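Local coordinates for acyl-CoA dehydrogenase (Mycobacterium thermoresistibile, PDB 3NF4), which probably catalyses the FAD-dependent alpha,beta-dehydrogenation of acyl-CoA thioesters, using a bound flavin cofactor, at residues L252-V257 with I369-N374; L261-L266 with A298-A303; A331-M336 with I376-I381. All blocks are in the same frame, centred on the assembly; numbering follows the deposited sequence.

Contact 1 (L252-V257 with I369-N374); sequences LGIAAV and IFEGTN. With FAD (flavin-adenine dinucleotide), chain C.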
loop_
_atom_site.group_PDB
_atom_site.type_symbol
_atom_site.label_atom_id
_atom_site.label_comp_id
_atom_site.label_asym_id
_atom_site.label_seq_id
_atom_site.Cartn_x
_atom_site.Cartn_y
_atom_site.Cartn_z
ATOM N N LEU A 252 -12.472 -9.881 -18.502
ATOM C CA LEU A 252 -13.652 -10.039 -17.589
ATOM C C LEU A 252 -13.866 -11.441 -17.027
ATOM O O LEU A 252 -14.159 -11.591 -15.832
ATOM C CB LEU A 252 -14.973 -9.607 -18.247
ATOM C CG LEU A 252 -15.171 -8.160 -18.634
ATOM C CD1 LEU A 252 -16.537 -8.006 -19.265
ATOM C CD2 LEU A 252 -15.019 -7.222 -17.412
ATOM N N GLY A 253 -13.770 -12.459 -17.886
ATOM C CA GLY A 253 -13.692 -13.848 -17.420
ATOM C C GLY A 253 -12.792 -14.010 -16.190
ATOM O O GLY A 253 -13.256 -14.427 -15.128
ATOM N N ILE A 254 -11.516 -13.646 -16.318
ATOM C CA ILE A 254 -10.533 -13.795 -15.242
ATOM C C ILE A 254 -10.804 -12.912 -14.001
ATOM O O ILE A 254 -10.532 -13.346 -12.865
ATOM C CB ILE A 254 -9.090 -13.561 -15.776
ATOM C CG1 ILE A 254 -8.725 -14.661 -16.778
ATOM C CG2 ILE A 254 -8.064 -13.469 -14.634
ATOM C CD1 ILE A 254 -8.929 -16.115 -16.314
ATOM N N ALA A 255 -11.326 -11.697 -14.216
ATOM C CA ALA A 255 -11.804 -10.869 -13.105
ATOM C C ALA A 255 -12.833 -11.636 -12.289
ATOM O O ALA A 255 -12.768 -11.619 -11.074
ATOM C CB ALA A 255 -12.384 -9.559 -13.600
ATOM N N ALA A 256 -13.749 -12.350 -12.958
ATOM C CA ALA A 256 -14.788 -13.132 -12.250
ATOM C C ALA A 256 -14.187 -14.325 -11.510
ATOM O O ALA A 256 -14.607 -14.611 -10.377
ATOM C CB ALA A 256 -15.880 -13.606 -13.201
ATOM N N VAL A 257 -13.221 -15.012 -12.144
ATOM C CA VAL A 257 -12.525 -16.137 -11.514
ATOM C C VAL A 257 -11.761 -15.701 -10.258
ATOM O O VAL A 257 -11.800 -16.396 -9.249
ATOM C CB VAL A 257 -11.576 -16.892 -12.521
ATOM C CG1 VAL A 257 -10.722 -17.929 -11.808
ATOM C CG2 VAL A 257 -12.425 -17.618 -13.617
ATOM N N ILE A 369 -0.667 -12.627 -13.501
ATOM C CA ILE A 369 0.267 -12.822 -14.605
ATOM C C ILE A 369 -0.397 -13.132 -15.961
ATOM O O ILE A 369 -0.087 -12.470 -16.948
ATOM C CB ILE A 369 1.362 -13.890 -14.267
ATOM C CG1 ILE A 369 2.390 -13.296 -13.296
ATOM C CG2 ILE A 369 2.055 -14.396 -15.528
ATOM C CD1 ILE A 369 3.085 -14.303 -12.390
ATOM N N PHE A 370 -1.292 -14.110 -16.044
ATOM C CA PHE A 370 -1.891 -14.378 -17.355
ATOM C C PHE A 370 -3.059 -13.461 -17.771
ATOM O O PHE A 370 -3.535 -12.659 -16.973
ATOM C CB PHE A 370 -2.173 -15.870 -17.601
ATOM C CG PHE A 370 -3.170 -16.510 -16.653
ATOM C CD1 PHE A 370 -3.100 -17.889 -16.424
ATOM C CD2 PHE A 370 -4.167 -15.781 -16.029
ATOM C CE1 PHE A 370 -3.998 -18.538 -15.560
ATOM C CE2 PHE A 370 -5.082 -16.412 -15.165
ATOM C CZ PHE A 370 -4.994 -17.795 -14.936
ATOM N N GLU A 371 -3.448 -13.547 -19.049
ATOM C CA GLU A 371 -4.477 -12.687 -19.641
ATOM C C GLU A 371 -3.993 -11.217 -19.622
ATOM O O GLU A 371 -4.780 -10.283 -19.465
ATOM C CB GLU A 371 -5.780 -12.883 -18.848
ATOM C CG GLU A 371 -7.096 -12.795 -19.597
ATOM C CD GLU A 371 -7.217 -13.728 -20.812
ATOM O OE1 GLU A 371 -7.252 -13.154 -21.944
ATOM O OE2 GLU A 371 -7.334 -15.001 -20.655
ATOM N N GLY A 372 -2.687 -11.024 -19.774
ATOM C CA GLY A 372 -2.074 -9.700 -19.742
ATOM C C GLY A 372 -1.694 -9.407 -18.300
ATOM O O GLY A 372 -2.588 -9.270 -17.455
ATOM N N THR A 373 -0.381 -9.316 -18.038
ATOM C CA THR A 373 0.155 -9.082 -16.692
ATOM C C THR A 373 -0.420 -7.777 -16.176
ATOM O O THR A 373 -0.850 -6.910 -16.962
ATOM C CB THR A 373 1.740 -8.997 -16.644
ATOM O OG1 THR A 373 2.195 -7.794 -17.283
ATOM C CG2 THR A 373 2.403 -10.191 -17.331
ATOM N N ASN A 374 -0.432 -7.624 -14.866
ATOM C CA ASN A 374 -0.849 -6.344 -14.283
ATOM C C ASN A 374 0.004 -5.091 -14.640
ATOM O O ASN A 374 -0.486 -3.959 -14.523
ATOM C CB ASN A 374 -1.113 -6.522 -12.802
ATOM C CG ASN A 374 -2.336 -7.409 -12.559
ATOM O OD1 ASN A 374 -3.016 -7.827 -13.518
ATOM N ND2 ASN A 374 -2.643 -7.675 -11.299
HETATM P PA FAD C . 7.150 -11.571 -20.393
HETATM O O1A FAD C . 6.425 -10.949 -21.554
HETATM O O2A FAD C . 8.524 -12.128 -20.652
HETATM O O5B FAD C . 7.285 -10.472 -19.219
HETATM C C5B FAD C . 8.149 -10.600 -18.091
HETATM C C4B FAD C . 8.007 -9.357 -17.199
HETATM O O4B FAD C . 8.294 -8.135 -17.913
HETATM C C3B FAD C . 6.592 -9.227 -16.651
HETATM O O3B FAD C . 6.661 -8.814 -15.288
HETATM C C2B FAD C . 5.965 -8.112 -17.473
HETATM O O2B FAD C . 4.885 -7.457 -16.771
HETATM C C1B FAD C . 7.178 -7.233 -17.833
HETATM N N9A FAD C . 6.893 -6.540 -19.115
HETATM C C8A FAD C . 6.787 -7.123 -20.345
HETATM N N7A FAD C . 6.475 -6.171 -21.252
HETATM C C5A FAD C . 6.392 -4.993 -20.591
HETATM C C6A FAD C . 6.118 -3.686 -20.984
HETATM N N6A FAD C . 5.850 -3.420 -22.286
HETATM N N1A FAD C . 6.116 -2.687 -20.051
HETATM C C2A FAD C . 6.374 -2.949 -18.754
HETATM N N3A FAD C . 6.629 -4.207 -18.355
HETATM C C4A FAD C . 6.646 -5.232 -19.244
HETATM N N1 FAD C . -1.234 -18.032 -23.362
HETATM C C2 FAD C . -2.138 -18.285 -24.358
HETATM O O2 FAD C . -2.076 -17.671 -25.455
HETATM N N3 FAD C . -3.123 -19.204 -24.176
HETATM C C4 FAD C . -3.238 -19.889 -23.008
HETATM O O4 FAD C . -4.162 -20.733 -22.885
HETATM C C4X FAD C . -2.322 -19.638 -21.967
HETATM N N5 FAD C . -2.408 -20.320 -20.793
HETATM C C5X FAD C . -1.495 -20.084 -19.815
HETATM C C6 FAD C . -1.579 -20.787 -18.612
HETATM C C7 FAD C . -0.656 -20.566 -17.589
HETATM C C7M FAD C . -0.784 -21.349 -16.304
HETATM C C8 FAD C . 0.358 -19.622 -17.790
HETATM C C8M FAD C . 1.408 -19.297 -16.759
HETATM C C9 FAD C . 0.432 -18.920 -18.991
HETATM C C9A FAD C . -0.480 -19.132 -20.013
HETATM N N10 FAD C . -0.383 -18.431 -21.174
HETATM C C10 FAD C . -1.290 -18.688 -22.166
HETATM C "C1'" FAD C . 0.705 -17.425 -21.381
HETATM C "C2'" FAD C . 0.540 -16.107 -20.579
HETATM O "O2'" FAD C . -0.538 -15.328 -21.137
HETATM C "C3'" FAD C . 1.875 -15.317 -20.452
HETATM O "O3'" FAD C . 2.760 -16.093 -19.633
HETATM C "C4'" FAD C . 1.814 -13.893 -19.852
HETATM O "O4'" FAD C . 0.768 -13.106 -20.450
HETATM C "C5'" FAD C . 3.122 -13.059 -19.883
HETATM O "O5'" FAD C . 4.084 -13.329 -20.934
HETATM P P FAD C . 5.556 -13.918 -20.579
HETATM O O1P FAD C . 5.385 -15.131 -19.681
HETATM O O2P FAD C . 6.371 -14.089 -21.831
HETATM O O3P FAD C . 6.203 -12.705 -19.713
#

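Contact 2 (L261-L266 with A298-A303); sequences LAQAAL and AAVATA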
loop_
_atom_site.group_PDB
_atom_site.type_symbol
_atom_site.label_atom_id
_atom_site.label_comp_id
_atom_site.label_asym_id
_atom_site.label_seq_id
_atom_site.Cartn_x
_atom_site.Cartn_y
_atom_site.Cartn_z
ATOM N N LEU A 261 -12.313 -16.968 -6.185
ATOM C CA LEU A 261 -11.189 -17.480 -5.386
ATOM C C LEU A 261 -10.989 -16.649 -4.103
ATOM O O LEU A 261 -10.793 -17.219 -3.006
ATOM C CB LEU A 261 -9.875 -17.472 -6.205
ATOM C CG LEU A 261 -8.624 -17.982 -5.479
ATOM C CD1 LEU A 261 -8.757 -19.460 -4.941
ATOM C CD2 LEU A 261 -7.363 -17.809 -6.340
ATOM N N ALA A 262 -11.023 -15.315 -4.232
ATOM C CA ALA A 262 -11.007 -14.466 -3.028
ATOM C C ALA A 262 -12.210 -14.726 -2.097
ATOM O O ALA A 262 -12.038 -14.788 -0.892
ATOM C CB ALA A 262 -10.943 -12.973 -3.387
ATOM N N GLN A 263 -13.418 -14.863 -2.648
ATOM C CA GLN A 263 -14.605 -15.145 -1.819
ATOM C C GLN A 263 -14.464 -16.483 -1.069
ATOM O O GLN A 263 -14.824 -16.575 0.111
ATOM C CB GLN A 263 -15.891 -15.119 -2.655
ATOM C CG GLN A 263 -17.195 -15.479 -1.910
ATOM C CD GLN A 263 -17.597 -14.424 -0.846
ATOM O OE1 GLN A 263 -17.656 -13.209 -1.106
ATOM N NE2 GLN A 263 -17.880 -14.903 0.348
ATOM N N ALA A 264 -13.968 -17.515 -1.746
ATOM C CA ALA A 264 -13.705 -18.810 -1.083
ATOM C C ALA A 264 -12.733 -18.695 0.119
ATOM O O ALA A 264 -12.939 -19.299 1.151
ATOM C CB ALA A 264 -13.156 -19.809 -2.094
ATOM N N ALA A 265 -11.673 -17.917 -0.034
ATOM C CA ALA A 265 -10.672 -17.718 1.022
ATOM C C ALA A 265 -11.256 -16.851 2.144
ATOM O O ALA A 265 -10.979 -17.087 3.315
ATOM C CB ALA A 265 -9.405 -17.099 0.452
ATOM N N LEU A 266 -12.090 -15.877 1.803
ATOM C CA LEU A 266 -12.786 -15.114 2.822
ATOM C C LEU A 266 -13.736 -15.989 3.698
ATOM O O LEU A 266 -13.748 -15.817 4.928
ATOM C CB LEU A 266 -13.537 -13.916 2.215
ATOM C CG LEU A 266 -14.339 -13.045 3.212
ATOM C CD1 LEU A 266 -13.396 -12.239 4.061
ATOM C CD2 LEU A 266 -15.383 -12.087 2.559
ATOM N N ALA A 298 -14.200 -5.819 2.284
ATOM C CA ALA A 298 -14.199 -4.660 1.392
ATOM C C ALA A 298 -13.538 -4.936 0.013
ATOM O O ALA A 298 -14.062 -4.529 -1.050
ATOM C CB ALA A 298 -13.507 -3.479 2.064
ATOM N N ALA A 299 -12.411 -5.646 0.033
ATOM C CA ALA A 299 -11.715 -5.991 -1.204
ATOM C C ALA A 299 -12.557 -6.893 -2.128
ATOM O O ALA A 299 -12.651 -6.625 -3.344
ATOM C CB ALA A 299 -10.291 -6.606 -0.903
ATOM N N VAL A 300 -13.165 -7.946 -1.573
ATOM C CA VAL A 300 -14.049 -8.808 -2.364
ATOM C C VAL A 300 -15.270 -8.043 -2.930
ATOM O O VAL A 300 -15.576 -8.161 -4.130
ATOM C CB VAL A 300 -14.517 -10.083 -1.604
ATOM C CG1 VAL A 300 -15.308 -11.020 -2.548
ATOM C CG2 VAL A 300 -13.324 -10.858 -0.983
ATOM N N ALA A 301 -15.940 -7.233 -2.106
ATOM C CA ALA A 301 -17.160 -6.566 -2.561
ATOM C C ALA A 301 -16.831 -5.584 -3.707
ATOM O O ALA A 301 -17.537 -5.510 -4.728
ATOM C CB ALA A 301 -17.875 -5.837 -1.375
ATOM N N THR A 302 -15.764 -4.830 -3.510
ATOM C CA THR A 302 -15.259 -3.885 -4.484
ATOM C C THR A 302 -14.876 -4.560 -5.840
ATOM O O THR A 302 -15.181 -4.033 -6.909
ATOM C CB THR A 302 -14.042 -3.185 -3.867
ATOM O OG1 THR A 302 -14.511 -2.287 -2.851
ATOM C CG2 THR A 302 -13.282 -2.401 -4.892
ATOM N N ALA A 303 -14.233 -5.720 -5.794
ATOM C CA ALA A 303 -13.888 -6.444 -7.025
ATOM C C ALA A 303 -15.147 -6.952 -7.761
ATOM O O ALA A 303 -15.224 -6.859 -8.988
ATOM C CB ALA A 303 -12.922 -7.580 -6.708
#

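Contact 3 (A331-M336 with I376-I381); sequences ATDAAM and IQRLVI. With FAD (flavin-adenine dinucleotide), chain C.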
loop_
_atom_site.group_PDB
_atom_site.type_symbol
_atom_site.label_atom_id
_atom_site.label_comp_id
_atom_site.label_asym_id
_atom_site.label_seq_id
_atom_site.Cartn_x
_atom_site.Cartn_y
_atom_site.Cartn_z
ATOM N N ALA A 331 -9.465 -6.909 -9.486
ATOM C CA ALA A 331 -9.873 -8.217 -8.979
ATOM C C ALA A 331 -8.710 -9.191 -8.681
ATOM O O ALA A 331 -8.798 -9.995 -7.723
ATOM C CB ALA A 331 -10.878 -8.852 -9.934
ATOM N N THR A 332 -7.630 -9.117 -9.463
ATOM C CA THR A 332 -6.473 -10.003 -9.216
ATOM C C THR A 332 -5.551 -9.461 -8.131
ATOM O O THR A 332 -5.024 -10.231 -7.319
ATOM C CB THR A 332 -5.682 -10.388 -10.526
ATOM O OG1 THR A 332 -5.121 -9.221 -11.155
ATOM C CG2 THR A 332 -6.596 -11.090 -11.508
ATOM N N ASP A 333 -5.351 -8.146 -8.074
ATOM C CA ASP A 333 -4.657 -7.575 -6.894
ATOM C C ASP A 333 -5.426 -7.961 -5.578
ATOM O O ASP A 333 -4.813 -8.310 -4.572
ATOM C CB ASP A 333 -4.409 -6.061 -7.015
ATOM C CG ASP A 333 -3.130 -5.704 -7.874
ATOM O OD1 ASP A 333 -2.362 -6.607 -8.333
ATOM O OD2 ASP A 333 -2.883 -4.479 -8.108
ATOM N N ALA A 334 -6.758 -7.943 -5.608
ATOM C CA ALA A 334 -7.563 -8.339 -4.425
ATOM C C ALA A 334 -7.416 -9.816 -4.034
ATOM O O ALA A 334 -7.318 -10.119 -2.839
ATOM C CB ALA A 334 -9.070 -7.984 -4.611
ATOM N N ALA A 335 -7.409 -10.730 -5.016
ATOM C CA ALA A 335 -7.217 -12.151 -4.695
ATOM C C ALA A 335 -5.851 -12.402 -4.026
ATOM O O ALA A 335 -5.762 -13.137 -3.038
ATOM C CB ALA A 335 -7.431 -13.083 -5.930
ATOM N N MET A 336 -4.796 -11.770 -4.535
ATOM C CA MET A 336 -3.483 -11.956 -3.931
ATOM C C MET A 336 -3.462 -11.432 -2.494
ATOM O O MET A 336 -2.929 -12.092 -1.598
ATOM C CB MET A 336 -2.367 -11.308 -4.758
ATOM C CG MET A 336 -0.936 -11.722 -4.319
ATOM S SD MET A 336 -0.638 -13.455 -4.788
ATOM C CE MET A 336 -0.638 -14.214 -3.164
ATOM N N ILE A 376 1.155 -4.713 -17.973
ATOM C CA ILE A 376 0.464 -4.443 -19.253
ATOM C C ILE A 376 -0.932 -3.773 -19.064
ATOM O O ILE A 376 -1.260 -2.805 -19.795
ATOM C CB ILE A 376 0.435 -5.737 -20.175
ATOM C CG1 ILE A 376 1.665 -5.761 -21.074
ATOM C CG2 ILE A 376 -0.775 -5.810 -21.089
ATOM C CD1 ILE A 376 2.949 -6.096 -20.379
ATOM N N GLN A 377 -1.730 -4.264 -18.092
ATOM C CA GLN A 377 -3.020 -3.597 -17.737
ATOM C C GLN A 377 -2.848 -2.100 -17.452
ATOM O O GLN A 377 -3.548 -1.290 -18.029
ATOM C CB GLN A 377 -3.772 -4.260 -16.561
ATOM C CG GLN A 377 -4.201 -5.738 -16.726
ATOM C CD GLN A 377 -4.862 -6.100 -18.088
ATOM O OE1 GLN A 377 -5.453 -5.256 -18.770
ATOM N NE2 GLN A 377 -4.757 -7.384 -18.468
ATOM N N ARG A 378 -1.904 -1.740 -16.580
ATOM C CA ARG A 378 -1.598 -0.352 -16.309
ATOM C C ARG A 378 -1.173 0.458 -17.561
ATOM O O ARG A 378 -1.465 1.670 -17.682
ATOM C CB ARG A 378 -0.524 -0.235 -15.210
ATOM C CG ARG A 378 -0.948 -0.763 -13.795
ATOM C CD ARG A 378 0.206 -0.544 -12.757
ATOM N NE ARG A 378 -0.263 -0.781 -11.399
ATOM C CZ ARG A 378 -0.296 -1.967 -10.787
ATOM N NH1 ARG A 378 0.126 -3.070 -11.389
ATOM N NH2 ARG A 378 -0.792 -2.059 -9.563
ATOM N N LEU A 379 -0.461 -0.205 -18.474
ATOM C CA LEU A 379 0.013 0.445 -19.704
ATOM C C LEU A 379 -1.191 0.688 -20.642
ATOM O O LEU A 379 -1.346 1.770 -21.197
ATOM C CB LEU A 379 1.133 -0.388 -20.358
ATOM C CG LEU A 379 1.764 0.069 -21.682
ATOM C CD1 LEU A 379 2.230 1.558 -21.652
ATOM C CD2 LEU A 379 2.928 -0.863 -22.146
ATOM N N VAL A 380 -2.078 -0.286 -20.751
ATOM C CA VAL A 380 -3.343 -0.085 -21.480
ATOM C C VAL A 380 -4.171 1.112 -20.941
ATOM O O VAL A 380 -4.535 2.015 -21.717
ATOM C CB VAL A 380 -4.160 -1.407 -21.571
ATOM C CG1 VAL A 380 -5.666 -1.181 -21.862
ATOM C CG2 VAL A 380 -3.550 -2.277 -22.659
ATOM N N ILE A 381 -4.404 1.146 -19.624
ATOM C CA ILE A 381 -5.134 2.240 -18.975
ATOM C C ILE A 381 -4.490 3.629 -19.215
ATOM O O ILE A 381 -5.193 4.605 -19.519
ATOM C CB ILE A 381 -5.332 1.969 -17.437
ATOM C CG1 ILE A 381 -6.153 0.683 -17.230
ATOM C CG2 ILE A 381 -6.001 3.154 -16.769
ATOM C CD1 ILE A 381 -5.931 -0.093 -15.892
HETATM P PA FAD C . 7.150 -11.571 -20.393
HETATM O O1A FAD C . 6.425 -10.949 -21.554
HETATM O O2A FAD C . 8.524 -12.128 -20.652
HETATM O O5B FAD C . 7.285 -10.472 -19.219
HETATM C C5B FAD C . 8.149 -10.600 -18.091
HETATM C C4B FAD C . 8.007 -9.357 -17.199
HETATM O O4B FAD C . 8.294 -8.135 -17.913
HETATM C C3B FAD C . 6.592 -9.227 -16.651
HETATM O O3B FAD C . 6.661 -8.814 -15.288
HETATM C C2B FAD C . 5.965 -8.112 -17.473
HETATM O O2B FAD C . 4.885 -7.457 -16.771
HETATM C C1B FAD C . 7.178 -7.233 -17.833
HETATM N N9A FAD C . 6.893 -6.540 -19.115
HETATM C C8A FAD C . 6.787 -7.123 -20.345
HETATM N N7A FAD C . 6.475 -6.171 -21.252
HETATM C C5A FAD C . 6.392 -4.993 -20.591
HETATM C C6A FAD C . 6.118 -3.686 -20.984
HETATM N N6A FAD C . 5.850 -3.420 -22.286
HETATM N N1A FAD C . 6.116 -2.687 -20.051
HETATM C C2A FAD C . 6.374 -2.949 -18.754
HETATM N N3A FAD C . 6.629 -4.207 -18.355
HETATM C C4A FAD C . 6.646 -5.232 -19.244
HETATM N N1 FAD C . -1.234 -18.032 -23.362
HETATM C C2 FAD C . -2.138 -18.285 -24.358
HETATM O O2 FAD C . -2.076 -17.671 -25.455
HETATM N N3 FAD C . -3.123 -19.204 -24.176
HETATM C C4 FAD C . -3.238 -19.889 -23.008
HETATM O O4 FAD C . -4.162 -20.733 -22.885
HETATM C C4X FAD C . -2.322 -19.638 -21.967
HETATM N N5 FAD C . -2.408 -20.320 -20.793
HETATM C C5X FAD C . -1.495 -20.084 -19.815
HETATM C C6 FAD C . -1.579 -20.787 -18.612
HETATM C C7 FAD C . -0.656 -20.566 -17.589
HETATM C C7M FAD C . -0.784 -21.349 -16.304
HETATM C C8 FAD C . 0.358 -19.622 -17.790
HETATM C C8M FAD C . 1.408 -19.297 -16.759
HETATM C C9 FAD C . 0.432 -18.920 -18.991
HETATM C C9A FAD C . -0.480 -19.132 -20.013
HETATM N N10 FAD C . -0.383 -18.431 -21.174
HETATM C C10 FAD C . -1.290 -18.688 -22.166
HETATM C "C1'" FAD C . 0.705 -17.425 -21.381
HETATM C "C2'" FAD C . 0.540 -16.107 -20.579
HETATM O "O2'" FAD C . -0.538 -15.328 -21.137
HETATM C "C3'" FAD C . 1.875 -15.317 -20.452
HETATM O "O3'" FAD C . 2.760 -16.093 -19.633
HETATM C "C4'" FAD C . 1.814 -13.893 -19.852
HETATM O "O4'" FAD C . 0.768 -13.106 -20.450
HETATM C "C5'" FAD C . 3.122 -13.059 -19.883
HETATM O "O5'" FAD C . 4.084 -13.329 -20.934
HETATM P P FAD C . 5.556 -13.918 -20.579
HETATM O O1P FAD C . 5.385 -15.131 -19.681
HETATM O O2P FAD C . 6.371 -14.089 -21.831
HETATM O O3P FAD C . 6.203 -12.705 -19.713
HETATM O O HOH W 1 -0.210 -5.550 -9.451
#

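Contact 1 (L252-V257 with I369-N374)
Apolar contact across this pair comes down to Ile254, which presents one branch to both Phe370 and Glu371 in the loop of residues 369-374. Its CG1 lies beside the backbone N (chi1 -65°), and this brings CD1 up to the Phe370 ring, 4.0 Å from CE2. The two side chains cross at about a right angle. Lower on the same branch, Ile254 CG1 packs 3.8 Å from CG of Glu371, so the aliphatic part of the glutamate, bent at chi2 (54°), is what rests on the helix. Glu371 itself has left-handed helical backbone angles in this turn.

A second group of interactions ties the loop to the cofactor. The Phe370 ring receives the dimethylbenzene part of the flavin at its edge, FAD C7 lying in the ring plane and 3.8 Å from CD1. One hydrogen bond joins Thr373 OG1 to the ribose hydroxyl O2B of FAD at 2.8 Å. The same OG1 makes a weak bond to Ile376 N, capping the start of helix 374-383. The loop therefore touches both the flavin and the adenosine half of FAD. Glu371, in its Glu-Gly-Thr sequence, probably corresponds to the catalytic glutamate of short- and medium-chain relatives.

Helix 321-346 supports the loop through Lys328, whose NZ bonds to Gly372 O and Asn374 OD1. Leu103 of helix 92-104 packs on Glu371, while Leu252 on helix 247-274 reaches helices 77-88, 289-315 and 321-346.

Contact 2 (L261-L266 with A298-A303)
Ala262 is the first residue of helix 261-266 to meet the partner helix: its CB points across and lies 4.0 Å from CG2 of Val300. A methyl as short as this lets the valine come close to the backbone of its neighbour, and Val300 CG2 is also 4.1 Å from the carbonyl O of Ala262. Gln263 follows, using its chain differently. Its CG stands opposite the backbone N across the CA–CB bond (chi1 177°), and a bend at chi2 (67°) turns OE1 alone of the amide toward the valine, 3.5 Å from CG1. Gln263 and Val300 cross at about a right angle. The polar end of the glutamine is held on its own account: OE1 takes a hydrogen bond from Arg304 NH2, and NE2 makes a weak one to Asp267 OD2. One helical turn after Ala262, Leu266 adds the last contact, its CD2 4.3 Å from Val300 CG2.

Val300 is thus the one residue of its segment in contact, touched by three side chains, its CG1 turned to Gln263 and its CG2 to Ala262 and Leu266. The segments run nearly antiparallel, at 153°, with their axes 9.8 Å apart, and the interface is purely van der Waals.

This packing joins helices 247-274 and 289-315 of the C-terminal helical domain. Ala265 rests on Thr339 and Ala342 of helix 321-346, which also meets Ala299 and Ala303, while Leu261 turns to helix 357-367. Beyond helix 289-315 lies the third subunit, whose Ile326 packs on Ala298 and Ala301 and whose Thr302 meets Thr302 of this chain.

Contact 3 (A331-M336 with I376-I381)
Asp333 and Arg378 reach for each other from opposite directions, both with CG beside the backbone N and away from the carbonyl carbon (chi1 -82° in the aspartate); the arginine chain then runs extended from CG to NE, with chi3 at 169°. In the C-terminal helical bundle of the acyl-CoA dehydrogenase fold, this long reach bridges helix 321-346 and the final helix 374-383. The direct link is a rather long salt bridge, Asp333 OD2 to Arg378 NH2 at 3.5 Å, with carboxylate and guanidinium planes 35° apart.

Both groups have stronger partners elsewhere. Asp333 OD1 accepts from Gln368 NE2 in the loop before helix 374-383 and from Asn374 ND2 at the start of that helix, while Arg378 NE forms a salt bridge with Asp295 of the third subunit. The arginine may therefore share its charge between an aspartate of its own chain and one across the subunit interface, at a site near the surface.

Another face of helix 374-383 meets the cofactor. Ile376 CD1 lies 3.6 Å from C5A of the FAD adenine, and Leu379 CD2 approaches the exocyclic N6A at 3.9 Å, so the helix carries an apolar wall for the base.

Alongside the salt bridge, one water links the two charged groups: it donates to Asp333 OD1 at 2.6 Å and, lying at the edge of the guanidinium in its plane, accepts from Arg378 NH1 at 3.2 Å.

Overall arrangement
All three contacts lie in the C-terminal helical domain. Along the chain, contact 2 falls entirely between the two segments of contact 1 and closes before contact 3 opens, whereas contacts 1 and 3 interlock. Helix 247-274 supplies one segment each to contacts 1 and 2, whose centres are about 15 Å apart. Contacts 1 and 3 are closer, about 8 Å between centres, and meet directly where Gln377 NE2 bonds to Gly372 O; both touch FAD. Contacts 2 and 3, about 15 Å apart, meet through alanines such as Ala303 and Ala331, and both border the third subunit. The same helices thus take part in the bundle packing, the cofactor site and the subunit interface.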